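Local coordinates for type III effector HopU1 (Pseudomonas syringae pv. tomato, PDB 3U0J), which probably transfers ADP-ribose from NAD+ to arginine side chains of target proteins, acting as a type III effector against plant immunity, at residues S153-L158 / R226-S231; G166-G171 / F220-K225; A196-T201 / I242-M247. All coordinates share one frame; numbering follows the deposited sequence.

Contact 1 of 3, residues S153-L158 / R226-S231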
ATOM      1  N   SER A 153     -11.479  -0.455  -2.050  1.00 13.60           N
ATOM      2  CA  SER A 153     -12.296  -1.055  -3.099  1.00 17.41           C
ATOM      3  C   SER A 153     -11.418  -1.639  -4.196  1.00 17.23           C
ATOM      4  O   SER A 153     -11.656  -2.747  -4.657  1.00 14.65           O
ATOM      5  CB  SER A 153     -13.273  -0.039  -3.694  1.00 16.67           C
ATOM      6  OG  SER A 153     -14.085  -0.629  -4.699  1.00 15.75           O
ATOM      7  N   ALA A 154     -10.397  -0.893  -4.606  1.00 16.12           N
ATOM      8  CA  ALA A 154      -9.532  -1.355  -5.673  1.00 15.19           C
ATOM      9  C   ALA A 154      -8.960  -2.710  -5.317  1.00 17.37           C
ATOM     10  O   ALA A 154      -9.046  -3.661  -6.109  1.00 17.50           O
ATOM     11  CB  ALA A 154      -8.424  -0.377  -5.928  1.00 14.00           C
ATOM     12  N   LEU A 155      -8.370  -2.802  -4.130  1.00 15.34           N
ATOM     13  CA  LEU A 155      -7.746  -4.052  -3.732  1.00 14.06           C
ATOM     14  C   LEU A 155      -8.796  -5.153  -3.654  1.00 15.84           C
ATOM     15  O   LEU A 155      -8.521  -6.291  -3.990  1.00 17.95           O
ATOM     16  CB  LEU A 155      -7.012  -3.904  -2.408  1.00 12.32           C
ATOM     17  CG  LEU A 155      -6.074  -2.703  -2.247  1.00 15.92           C
ATOM     18  CD1 LEU A 155      -5.339  -2.780  -0.915  1.00 14.09           C
ATOM     19  CD2 LEU A 155      -5.077  -2.558  -3.395  1.00 13.40           C
ATOM     20  N   ASN A 156     -10.007  -4.822  -3.229  1.00 15.25           N
ATOM     21  CA  ASN A 156     -11.046  -5.837  -3.138  1.00 17.94           C
ATOM     22  C   ASN A 156     -11.437  -6.383  -4.521  1.00 21.30           C
ATOM     23  O   ASN A 156     -11.450  -7.605  -4.715  1.00 20.36           O
ATOM     24  CB  ASN A 156     -12.269  -5.346  -2.339  1.00 20.30           C
ATOM     25  CG  ASN A 156     -12.082  -5.473  -0.817  1.00 21.70           C
ATOM     26  OD1 ASN A 156     -11.324  -6.305  -0.347  1.00 22.73           O
ATOM     27  ND2 ASN A 156     -12.798  -4.653  -0.050  1.00 21.66           N
ATOM     28  N   ARG A 157     -11.747  -5.482  -5.466  1.00 20.07           N
ATOM     29  CA  ARG A 157     -12.021  -5.830  -6.861  1.00 14.82           C
ATOM     30  C   ARG A 157     -10.923  -6.750  -7.405  1.00 18.85           C
ATOM     31  O   ARG A 157     -11.207  -7.747  -8.050  1.00 20.75           O
ATOM     32  CB  ARG A 157     -12.024  -4.574  -7.732  1.00 21.77           C
ATOM     33  CG  ARG A 157     -13.362  -4.031  -8.231  1.00 21.16           C
ATOM     34  CD  ARG A 157     -14.148  -3.558  -7.094  1.00 18.13           C
ATOM     35  NE  ARG A 157     -14.965  -2.352  -7.281  1.00 19.78           N
ATOM     36  CZ  ARG A 157     -16.284  -2.364  -7.476  1.00 19.16           C
ATOM     37  NH1 ARG A 157     -16.930  -3.511  -7.643  1.00 14.56           N
ATOM     38  NH2 ARG A 157     -16.958  -1.229  -7.526  1.00 17.17           N
ATOM     39  N   LEU A 158      -9.664  -6.405  -7.164  1.00 16.88           N
ATOM     40  CA  LEU A 158      -8.552  -7.188  -7.708  1.00 17.68           C
ATOM     41  C   LEU A 158      -8.354  -8.524  -7.008  1.00 20.76           C
ATOM     42  O   LEU A 158      -8.123  -9.541  -7.659  1.00 24.03           O
ATOM     43  CB  LEU A 158      -7.234  -6.407  -7.659  1.00 17.81           C
ATOM     44  CG  LEU A 158      -6.972  -5.251  -8.625  1.00 18.08           C
ATOM     45  CD1 LEU A 158      -5.800  -4.393  -8.126  1.00 14.93           C
ATOM     46  CD2 LEU A 158      -6.743  -5.734 -10.058  1.00 16.50           C
ATOM     47  N   ARG A 226      -3.616 -14.194   1.007  1.00 23.89           N
ATOM     48  CA  ARG A 226      -4.416 -13.340   0.142  1.00 21.86           C
ATOM     49  C   ARG A 226      -3.916 -11.887   0.074  1.00 23.48           C
ATOM     50  O   ARG A 226      -3.808 -11.198   1.087  1.00 22.15           O
ATOM     51  CB  ARG A 226      -5.872 -13.402   0.589  1.00 21.63           C
ATOM     52  CG  ARG A 226      -6.872 -12.860  -0.417  1.00 31.99           C
ATOM     53  CD  ARG A 226      -8.307 -13.349  -0.099  1.00 38.35           C
ATOM     54  NE  ARG A 226      -9.315 -12.381  -0.534  1.00 37.91           N
ATOM     55  CZ  ARG A 226     -10.116 -12.546  -1.581  1.00 39.89           C
ATOM     56  NH1 ARG A 226     -10.045 -13.653  -2.317  1.00 42.93           N
ATOM     57  NH2 ARG A 226     -10.991 -11.597  -1.888  1.00 36.76           N
ATOM     58  N   GLY A 227      -3.616 -11.429  -1.136  1.00 22.87           N
ATOM     59  CA  GLY A 227      -3.132 -10.075  -1.341  1.00 22.04           C
ATOM     60  C   GLY A 227      -3.380  -9.547  -2.747  1.00 20.62           C
ATOM     61  O   GLY A 227      -3.806 -10.280  -3.640  1.00 18.43           O
ATOM     62  N   ALA A 228      -3.111  -8.266  -2.956  1.00 16.21           N
ATOM     63  CA  ALA A 228      -3.470  -7.664  -4.225  1.00 16.43           C
ATOM     64  C   ALA A 228      -2.269  -7.363  -5.108  1.00 16.33           C
ATOM     65  O   ALA A 228      -1.347  -6.650  -4.718  1.00 18.73           O
ATOM     66  CB  ALA A 228      -4.305  -6.415  -3.995  1.00 16.95           C
ATOM     67  N   ASP A 229      -2.278  -7.919  -6.305  1.00 16.52           N
ATOM     68  CA  ASP A 229      -1.229  -7.624  -7.253  1.00 18.07           C
ATOM     69  C   ASP A 229      -1.671  -6.397  -8.029  1.00 20.08           C
ATOM     70  O   ASP A 229      -2.552  -6.476  -8.882  1.00 19.37           O
ATOM     71  CB  ASP A 229      -1.001  -8.797  -8.182  1.00 19.46           C
ATOM     72  CG  ASP A 229       0.017  -8.499  -9.241  1.00 26.67           C
ATOM     73  OD1 ASP A 229       0.567  -7.381  -9.206  1.00 24.17           O
ATOM     74  OD2 ASP A 229       0.270  -9.376 -10.107  1.00 32.43           O
ATOM     75  N   ILE A 230      -1.060  -5.266  -7.697  1.00 17.43           N
ATOM     76  CA  ILE A 230      -1.402  -3.973  -8.254  1.00 18.11           C
ATOM     77  C   ILE A 230      -0.349  -3.506  -9.264  1.00 21.66           C
ATOM     78  O   ILE A 230      -0.334  -2.343  -9.689  1.00 19.26           O
ATOM     79  CB  ILE A 230      -1.431  -2.935  -7.134  1.00 20.40           C
ATOM     80  CG1 ILE A 230      -0.042  -2.857  -6.477  1.00 16.02           C
ATOM     81  CG2 ILE A 230      -2.536  -3.264  -6.119  1.00 15.08           C
ATOM     82  CD1 ILE A 230       0.174  -1.652  -5.644  1.00 13.08           C
ATOM     83  N   SER A 231       0.553  -4.402  -9.637  1.00 20.91           N
ATOM     84  CA  SER A 231       1.611  -4.020 -10.556  1.00 23.50           C
ATOM     85  C   SER A 231       1.061  -3.370 -11.830  1.00 20.76           C
ATOM     86  O   SER A 231       1.725  -2.544 -12.435  1.00 21.19           O
ATOM     87  CB  SER A 231       2.485  -5.217 -10.894  1.00 20.30           C
ATOM     88  OG  SER A 231       1.705  -6.248 -11.456  1.00 22.53           O
TER
HETATM   89  O   HOH W   1      -4.727  -9.373  -7.457  1.00 24.34           O
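Ile230 presents its CG2 methyl to two leucines one helical turn apart and is their meeting point, although Leu155, Leu158 and Ala228 each bury more. With CG1 in the crowded position between the backbone N and the carbonyl carbon (chi1 60°), CG2 is left anti to the carbonyl carbon. The Leu155 side chain crosses that of Ile230 obliquely, with Leu155 CD2 3.8 Å from Ile230 CG2. Leu158 comes in at about a right angle, its CD1 lying 4.0 Å from Ile230 CG2 and against the carbonyl O of Asp229. The same Leu155 CD2 is 4.0 Å from Ala228 CB, so one branch bridges Ala228 in the strand and Ile230 just beyond it.

Beside this apolar patch a water accepts from Asp229 N at 3.1 Å and reaches Leu158 O through a weak bond, a polar link between helix and strand. One shell further out, Asp229 closes an Asx turn: Ser231 N donates to Asp229 OD1 at 3.0 Å from above the carboxylate plane, while Ser231 OG gives its proton to the syn lone pair of Asp229 OD1. Asp229 OD2 pairs with Arg202 in a salt bridge, which gives the carboxylate a second anchor.

Helix 145-162 packs against strand 227-229, outermost of its small antiparallel sheet with 241-243 and 199-201. Ile95 of helix 89-99 touches both Leu158 and Ile230, and Met243 of strand 241-243 meets both Leu155 and Ile230.

Contact 2 of 3, residues G166-G171 / F220-K225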
ATOM      1  N   GLY A 166       1.377 -16.672  -1.741  1.00 28.27           N
ATOM      2  CA  GLY A 166       2.790 -16.914  -1.963  1.00 25.83           C
ATOM      3  C   GLY A 166       3.690 -16.024  -1.138  1.00 23.73           C
ATOM      4  O   GLY A 166       3.245 -15.347  -0.220  1.00 24.69           O
ATOM      5  N   THR A 167       4.970 -16.025  -1.476  1.00 24.77           N
ATOM      6  CA  THR A 167       5.966 -15.316  -0.690  1.00 24.33           C
ATOM      7  C   THR A 167       6.281 -13.957  -1.296  1.00 21.12           C
ATOM      8  O   THR A 167       6.489 -13.835  -2.501  1.00 20.88           O
ATOM      9  CB  THR A 167       7.267 -16.153  -0.541  1.00 23.30           C
ATOM     10  OG1 THR A 167       7.001 -17.303   0.275  1.00 23.40           O
ATOM     11  CG2 THR A 167       8.368 -15.330   0.101  1.00 18.69           C
ATOM     12  N   VAL A 168       6.294 -12.936  -0.445  1.00 18.08           N
ATOM     13  CA  VAL A 168       6.682 -11.600  -0.841  1.00 17.23           C
ATOM     14  C   VAL A 168       7.624 -11.119   0.231  1.00 21.95           C
ATOM     15  O   VAL A 168       7.764 -11.784   1.266  1.00 19.73           O
ATOM     16  CB  VAL A 168       5.498 -10.651  -0.874  1.00 18.73           C
ATOM     17  CG1 VAL A 168       4.528 -11.056  -1.958  1.00 20.50           C
ATOM     18  CG2 VAL A 168       4.811 -10.621   0.483  1.00 17.04           C
ATOM     19  N   TYR A 169       8.251  -9.965  -0.011  1.00 19.45           N
ATOM     20  CA  TYR A 169       9.307  -9.449   0.846  1.00 17.01           C
ATOM     21  C   TYR A 169       9.106  -7.967   1.142  1.00 20.76           C
ATOM     22  O   TYR A 169       8.448  -7.259   0.383  1.00 22.21           O
ATOM     23  CB  TYR A 169      10.675  -9.663   0.193  1.00 19.71           C
ATOM     24  CG  TYR A 169      10.973 -11.109  -0.157  1.00 25.35           C
ATOM     25  CD1 TYR A 169      11.583 -11.969   0.762  1.00 20.83           C
ATOM     26  CD2 TYR A 169      10.643 -11.615  -1.412  1.00 25.35           C
ATOM     27  CE1 TYR A 169      11.839 -13.283   0.440  1.00 21.64           C
ATOM     28  CE2 TYR A 169      10.904 -12.930  -1.746  1.00 25.28           C
ATOM     29  CZ  TYR A 169      11.496 -13.759  -0.820  1.00 25.57           C
ATOM     30  OH  TYR A 169      11.746 -15.058  -1.186  1.00 25.82           O
ATOM     31  N   ARG A 170       9.688  -7.521   2.257  1.00 20.34           N
ATOM     32  CA  ARG A 170       9.618  -6.144   2.737  1.00 20.84           C
ATOM     33  C   ARG A 170      10.970  -5.817   3.304  1.00 22.67           C
ATOM     34  O   ARG A 170      11.551  -6.627   4.021  1.00 21.24           O
ATOM     35  CB  ARG A 170       8.660  -6.032   3.915  1.00 24.55           C
ATOM     36  CG  ARG A 170       7.285  -5.568   3.594  1.00 26.81           C
ATOM     37  CD  ARG A 170       7.184  -4.067   3.648  1.00 32.21           C
ATOM     38  NE  ARG A 170       6.909  -3.547   4.984  1.00 33.84           N
ATOM     39  CZ  ARG A 170       6.757  -2.246   5.231  1.00 47.25           C
ATOM     40  NH1 ARG A 170       6.851  -1.362   4.216  1.00 33.86           N
ATOM     41  NH2 ARG A 170       6.521  -1.835   6.484  1.00 36.18           N
ATOM     42  N   GLY A 171      11.455  -4.618   3.026  1.00 22.94           N
ATOM     43  CA  GLY A 171      12.679  -4.157   3.637  1.00 22.54           C
ATOM     44  C   GLY A 171      12.371  -2.925   4.446  1.00 24.12           C
ATOM     45  O   GLY A 171      11.711  -2.014   3.954  1.00 31.73           O
ATOM     46  N   PHE A 220      11.613  -8.652   6.012  1.00 20.07           N
ATOM     47  CA  PHE A 220      10.423  -9.425   6.305  1.00 19.70           C
ATOM     48  C   PHE A 220      10.173 -10.403   5.182  1.00 20.96           C
ATOM     49  O   PHE A 220      10.050 -10.014   4.018  1.00 19.82           O
ATOM     50  CB  PHE A 220       9.213  -8.513   6.447  1.00 20.83           C
ATOM     51  CG  PHE A 220       9.212  -7.703   7.698  1.00 25.05           C
ATOM     52  CD1 PHE A 220       8.660  -8.196   8.854  1.00 25.33           C
ATOM     53  CD2 PHE A 220       9.763  -6.437   7.722  1.00 31.38           C
ATOM     54  CE1 PHE A 220       8.654  -7.439  10.023  1.00 28.55           C
ATOM     55  CE2 PHE A 220       9.750  -5.677   8.894  1.00 30.58           C
ATOM     56  CZ  PHE A 220       9.189  -6.187  10.040  1.00 23.98           C
ATOM     57  N   GLN A 221      10.102 -11.681   5.523  1.00 19.82           N
ATOM     58  CA  GLN A 221       9.753 -12.674   4.537  1.00 17.53           C
ATOM     59  C   GLN A 221       8.363 -13.129   4.858  1.00 20.18           C
ATOM     60  O   GLN A 221       8.143 -13.826   5.844  1.00 23.04           O
ATOM     61  CB  GLN A 221      10.703 -13.844   4.590  1.00 19.43           C
ATOM     62  CG  GLN A 221      10.325 -14.940   3.631  1.00 19.63           C
ATOM     63  CD  GLN A 221      11.266 -16.101   3.739  1.00 22.95           C
ATOM     64  OE1 GLN A 221      12.482 -15.945   3.574  1.00 26.93           O
ATOM     65  NE2 GLN A 221      10.719 -17.279   4.026  1.00 20.06           N
ATOM     66  N   ILE A 222       7.421 -12.711   4.027  1.00 22.38           N
ATOM     67  CA  ILE A 222       6.005 -12.869   4.311  1.00 20.35           C
ATOM     68  C   ILE A 222       5.386 -13.859   3.344  1.00 21.44           C
ATOM     69  O   ILE A 222       5.592 -13.774   2.129  1.00 22.41           O
ATOM     70  CB  ILE A 222       5.304 -11.530   4.133  1.00 16.48           C
ATOM     71  CG1 ILE A 222       6.106 -10.440   4.834  1.00 15.29           C
ATOM     72  CG2 ILE A 222       3.888 -11.598   4.617  1.00 17.25           C
ATOM     73  CD1 ILE A 222       5.527  -9.065   4.667  1.00 19.36           C
ATOM     74  N   SER A 223       4.649 -14.819   3.877  1.00 21.05           N
ATOM     75  CA  SER A 223       3.864 -15.677   3.017  1.00 24.52           C
ATOM     76  C   SER A 223       2.395 -15.306   3.192  1.00 28.46           C
ATOM     77  O   SER A 223       1.869 -15.256   4.313  1.00 27.56           O
ATOM     78  CB  SER A 223       4.118 -17.153   3.308  1.00 28.16           C
ATOM     79  OG  SER A 223       3.561 -17.516   4.550  1.00 37.28           O
ATOM     80  N   LEU A 224       1.749 -15.019   2.067  1.00 25.76           N
ATOM     81  CA  LEU A 224       0.414 -14.469   2.072  1.00 23.70           C
ATOM     82  C   LEU A 224      -0.571 -15.523   1.641  1.00 27.43           C
ATOM     83  O   LEU A 224      -0.317 -16.291   0.701  1.00 27.10           O
ATOM     84  CB  LEU A 224       0.343 -13.300   1.091  1.00 23.97           C
ATOM     85  CG  LEU A 224       1.288 -12.135   1.379  1.00 21.67           C
ATOM     86  CD1 LEU A 224       1.449 -11.267   0.151  1.00 21.66           C
ATOM     87  CD2 LEU A 224       0.775 -11.318   2.560  1.00 19.50           C
ATOM     88  N   LYS A 225      -1.703 -15.558   2.324  1.00 23.92           N
ATOM     89  CA  LYS A 225      -2.817 -16.339   1.839  1.00 24.83           C
ATOM     90  C   LYS A 225      -3.579 -15.509   0.806  1.00 28.00           C
ATOM     91  O   LYS A 225      -4.121 -16.047  -0.164  1.00 33.13           O
ATOM     92  CB  LYS A 225      -3.730 -16.732   2.994  1.00 23.61           C
ATOM     93  CG  LYS A 225      -3.034 -17.529   4.077  1.00 30.10           C
ATOM     94  CD  LYS A 225      -4.005 -17.952   5.173  1.00 39.91           C
ATOM     95  CE  LYS A 225      -3.324 -18.821   6.208  1.00 44.80           C
ATOM     96  NZ  LYS A 225      -4.304 -19.350   7.197  1.00 57.20           N
TER
HETATM   97  O   HOH W   2       7.556 -17.682   3.272  1.00 29.77           O
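Phe220 opens the second strand in a hydrogen-bonded pair with Arg170: its N donates to Arg170 O at 2.8 Å, and Arg170 N returns a less straight bond to Phe220 O (144° at the hydrogen). Their side chains leave the same face and meet at the root, Phe220 CB lying 3.6 Å from Arg170 CB.

Gln221 turns to the other face, across from Tyr169 in a non-hydrogen-bonded pair. With CG anti to the backbone N (chi1 177°), the glutamine runs alongside the tyrosine, pointing the same way, and Gln221 CG is 3.9 Å from Tyr169 CE1; amide and ring planes are nearly perpendicular. A water that accepts from Gln221 NE2 also hydrogen-bonds Thr167 OG1, at 3.1 Å, tying these polar ends together on this partly exposed face.

Ile222 returns to the buried face. Its backbone exchanges two bonds with Val168, and Val168 N reaches Ile222 O at 2.8 Å nearly along the C=O axis. Ile222 CD1 lies beside Arg170 CG, the start of an arginine chain bent at chi2 and chi3.

Ser223 faces Thr167 on the side of Gln221 and Tyr169, and Ser223 CA makes a CA-H...O contact with Gly166 O. Leu224 then meets Val168 at about a right angle, Leu224 CD1 against Val168 CG2, while its backbone N and O both bond Gly166. Beyond it the chain turns a corner at Lys225.

Such antiparallel pairing belongs to the beta core of ADP-ribosyltransferases. The Arg170-Gly171 sequence is consistent with the arginine of their Arg-Ser-Glu signature, carried on strand 167-172 beside the probable NAD+ cleft.

Contact 3 of 3, residues A196-T201 / I242-M247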
ATOM      1  N   ALA A 196      -2.086   0.275   8.363  1.00 20.48           N
ATOM      2  CA  ALA A 196      -2.106   0.905   7.049  1.00 17.35           C
ATOM      3  C   ALA A 196      -2.070  -0.143   5.937  1.00 16.78           C
ATOM      4  O   ALA A 196      -2.164  -1.333   6.208  1.00 16.53           O
ATOM      5  CB  ALA A 196      -0.970   1.889   6.918  1.00 13.48           C
ATOM      6  N   PHE A 197      -1.937   0.306   4.692  1.00 15.81           N
ATOM      7  CA  PHE A 197      -1.865  -0.584   3.536  1.00 12.41           C
ATOM      8  C   PHE A 197      -0.451  -1.108   3.385  1.00 14.40           C
ATOM      9  O   PHE A 197       0.413  -0.363   2.935  1.00 16.22           O
ATOM     10  CB  PHE A 197      -2.206   0.212   2.266  1.00 13.18           C
ATOM     11  CG  PHE A 197      -3.607   0.721   2.230  1.00 10.74           C
ATOM     12  CD1 PHE A 197      -4.636  -0.085   1.791  1.00 13.41           C
ATOM     13  CD2 PHE A 197      -3.901   1.986   2.657  1.00 12.36           C
ATOM     14  CE1 PHE A 197      -5.938   0.367   1.780  1.00 13.50           C
ATOM     15  CE2 PHE A 197      -5.197   2.447   2.657  1.00 12.74           C
ATOM     16  CZ  PHE A 197      -6.219   1.639   2.209  1.00 14.12           C
ATOM     17  N   MET A 198      -0.193  -2.367   3.731  1.00 15.44           N
ATOM     18  CA  MET A 198       1.165  -2.892   3.597  1.00 13.13           C
ATOM     19  C   MET A 198       1.581  -3.087   2.151  1.00 15.91           C
ATOM     20  O   MET A 198       0.811  -3.567   1.304  1.00 19.08           O
ATOM     21  CB  MET A 198       1.382  -4.189   4.357  1.00 14.74           C
ATOM     22  CG  MET A 198       2.865  -4.397   4.675  1.00 20.92           C
ATOM     23  SD  MET A 198       3.268  -6.004   5.354  1.00 18.87           S
ATOM     24  CE  MET A 198       2.640  -5.843   7.007  1.00 21.50           C
ATOM     25  N   SER A 199       2.812  -2.696   1.868  1.00 14.82           N
ATOM     26  CA  SER A 199       3.334  -2.769   0.521  1.00 15.16           C
ATOM     27  C   SER A 199       4.491  -3.731   0.534  1.00 17.19           C
ATOM     28  O   SER A 199       5.365  -3.650   1.394  1.00 22.50           O
ATOM     29  CB  SER A 199       3.804  -1.393   0.071  1.00 16.82           C
ATOM     30  OG  SER A 199       4.465  -1.482  -1.172  1.00 24.84           O
ATOM     31  N   THR A 200       4.502  -4.652  -0.410  1.00 16.52           N
ATOM     32  CA  THR A 200       5.495  -5.715  -0.395  1.00 19.80           C
ATOM     33  C   THR A 200       5.954  -5.992  -1.818  1.00 20.12           C
ATOM     34  O   THR A 200       5.326  -5.529  -2.770  1.00 18.30           O
ATOM     35  CB  THR A 200       4.905  -7.010   0.217  1.00 20.61           C
ATOM     36  OG1 THR A 200       3.974  -7.607  -0.705  1.00 20.34           O
ATOM     37  CG2 THR A 200       4.199  -6.717   1.555  1.00 16.73           C
ATOM     38  N   THR A 201       7.036  -6.742  -1.980  1.00 18.50           N
ATOM     39  CA  THR A 201       7.496  -7.040  -3.332  1.00 22.43           C
ATOM     40  C   THR A 201       7.766  -8.523  -3.517  1.00 21.88           C
ATOM     41  O   THR A 201       8.232  -9.185  -2.605  1.00 20.88           O
ATOM     42  CB  THR A 201       8.748  -6.236  -3.698  1.00 19.46           C
ATOM     43  OG1 THR A 201       9.142  -6.563  -5.029  1.00 26.35           O
ATOM     44  CG2 THR A 201       9.861  -6.597  -2.784  1.00 22.70           C
ATOM     45  N   ILE A 242       2.852  -6.376  -4.285  1.00 20.55           N
ATOM     46  CA  ILE A 242       1.611  -6.910  -3.781  1.00 17.59           C
ATOM     47  C   ILE A 242       1.238  -6.020  -2.592  1.00 18.81           C
ATOM     48  O   ILE A 242       2.100  -5.735  -1.754  1.00 17.01           O
ATOM     49  CB  ILE A 242       1.844  -8.328  -3.279  1.00 17.22           C
ATOM     50  CG1 ILE A 242       2.411  -9.204  -4.394  1.00 19.24           C
ATOM     51  CG2 ILE A 242       0.575  -8.903  -2.731  1.00 18.69           C
ATOM     52  CD1 ILE A 242       1.555  -9.229  -5.620  1.00 25.86           C
ATOM     53  N   MET A 243      -0.018  -5.557  -2.530  1.00 15.64           N
ATOM     54  CA  MET A 243      -0.469  -4.631  -1.474  1.00 14.61           C
ATOM     55  C   MET A 243      -1.532  -5.333  -0.626  1.00 18.68           C
ATOM     56  O   MET A 243      -2.321  -6.120  -1.159  1.00 19.89           O
ATOM     57  CB  MET A 243      -1.016  -3.329  -2.096  1.00 13.35           C
ATOM     58  CG  MET A 243      -1.444  -2.208  -1.108  1.00 16.19           C
ATOM     59  SD  MET A 243      -1.924  -0.613  -1.865  1.00  6.71           S
ATOM     60  CE  MET A 243      -0.341   0.054  -2.326  1.00 12.83           C
ATOM     61  N   LEU A 244      -1.536  -5.095   0.688  1.00 16.15           N
ATOM     62  CA  LEU A 244      -2.536  -5.715   1.567  1.00 14.31           C
ATOM     63  C   LEU A 244      -3.585  -4.714   1.999  1.00 15.54           C
ATOM     64  O   LEU A 244      -3.293  -3.538   2.114  1.00 19.50           O
ATOM     65  CB  LEU A 244      -1.891  -6.289   2.826  1.00 16.30           C
ATOM     66  CG  LEU A 244      -1.054  -7.565   2.715  1.00 18.04           C
ATOM     67  CD1 LEU A 244      -1.580  -8.403   1.595  1.00 22.04           C
ATOM     68  CD2 LEU A 244       0.368  -7.212   2.423  1.00 22.31           C
ATOM     69  N   PRO A 245      -4.810  -5.178   2.267  1.00 18.39           N
ATOM     70  CA  PRO A 245      -5.862  -4.305   2.807  1.00 18.21           C
ATOM     71  C   PRO A 245      -5.503  -3.790   4.201  1.00 19.15           C
ATOM     72  O   PRO A 245      -4.715  -4.440   4.878  1.00 20.05           O
ATOM     73  CB  PRO A 245      -7.070  -5.244   2.926  1.00 18.13           C
ATOM     74  CG  PRO A 245      -6.755  -6.423   2.064  1.00 17.07           C
ATOM     75  CD  PRO A 245      -5.273  -6.567   2.101  1.00 20.64           C
ATOM     76  N   MET A 246      -6.084  -2.664   4.621  1.00 20.84           N
ATOM     77  CA  MET A 246      -5.937  -2.159   5.992  1.00 19.58           C
ATOM     78  C   MET A 246      -6.026  -3.286   7.035  1.00 22.89           C
ATOM     79  O   MET A 246      -6.739  -4.273   6.835  1.00 22.99           O
ATOM     80  CB  MET A 246      -7.026  -1.124   6.303  1.00 19.39           C
ATOM     81  CG  MET A 246      -6.976   0.162   5.508  1.00 17.17           C
ATOM     82  SD  MET A 246      -8.466   1.138   5.813  1.00 11.26           S
ATOM     83  CE  MET A 246      -9.656  -0.133   6.195  1.00 19.34           C
ATOM     84  N   MET A 247      -5.316  -3.128   8.154  1.00 21.42           N
ATOM     85  CA  MET A 247      -5.416  -4.063   9.279  1.00 23.67           C
ATOM     86  C   MET A 247      -5.041  -5.503   8.948  1.00 26.40           C
ATOM     87  O   MET A 247      -5.696  -6.445   9.409  1.00 28.48           O
ATOM     88  CB  MET A 247      -6.809  -4.031   9.913  1.00 22.40           C
ATOM     89  CG  MET A 247      -6.969  -2.916  10.939  1.00 33.56           C
ATOM     90  SD  MET A 247      -5.764  -2.974  12.280  1.00 11.09           S
ATOM     91  CE  MET A 247      -5.682  -1.249  12.692  1.00 27.62           C
TER
HETATM   92  O   HOH W   3      -1.965  -3.835   5.232  1.00 16.85           O
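The Ser199-Thr200-Thr201 strand, which resembles the Ser-Thr-Ser motif of arginine-specific ADP-ribosyltransferases, pairs antiparallel with strand 241-243. Thr200 and Ile242 form the hydrogen-bonded pair. Ile242 O is gripped twice: Thr200 N approaches nearly along the C=O axis at 3.0 Å from Ile242 O, and Thr200 OG1 donates to Ile242 O at 2.8 Å from above the carbonyl plane. The hydroxyl gets there because chi1 (72°) sets OG1 between the backbone N and the carbonyl carbon. Pairing then continues past the strand with Leu244 N bonding Met198 O, while Leu244 CD2 packs 3.7 Å from Met198 CB.

Further along, Met246 lies beside Phe197, its CG over one ring face at 4.0 Å from the Phe197 centroid, a CH-pi contact. The sulfurs of Met243 and Met246 approach that ring obliquely, as Met-aromatic contacts. A water accepts from Met198 N at 2.7 Å and sits close to Ala196 O and Pro245 O, though other acceptors compete for its protons.

Ser199 OG also makes a weak hydrogen bond to Glu241 on the neighbouring strand, so the two lie close together, consistent with the Arg-Ser-Glu arrangement of the family's NAD+ site.

How the contacts relate
Contacts 1 and 3 are buried and share one small sheet, where Ala228 O probably accepts from Met243 N; contact 3 lies nearest the centre of the chain. Contact 2, partly exposed, belongs to the larger mixed sheet, and a probable hydrogen bond from Tyr169 N to Thr201 O joins it to contact 3. Strand 199-201 thus probably links the two sheets, and the turn at 225-226 carries the chain from one to the other. Chemistry follows place: helix-on-strand contact 1 is mostly methyl packing, contact 2 is a regular ladder with one polar face, and contact 3 combines a short ladder with methionine-aromatic packing.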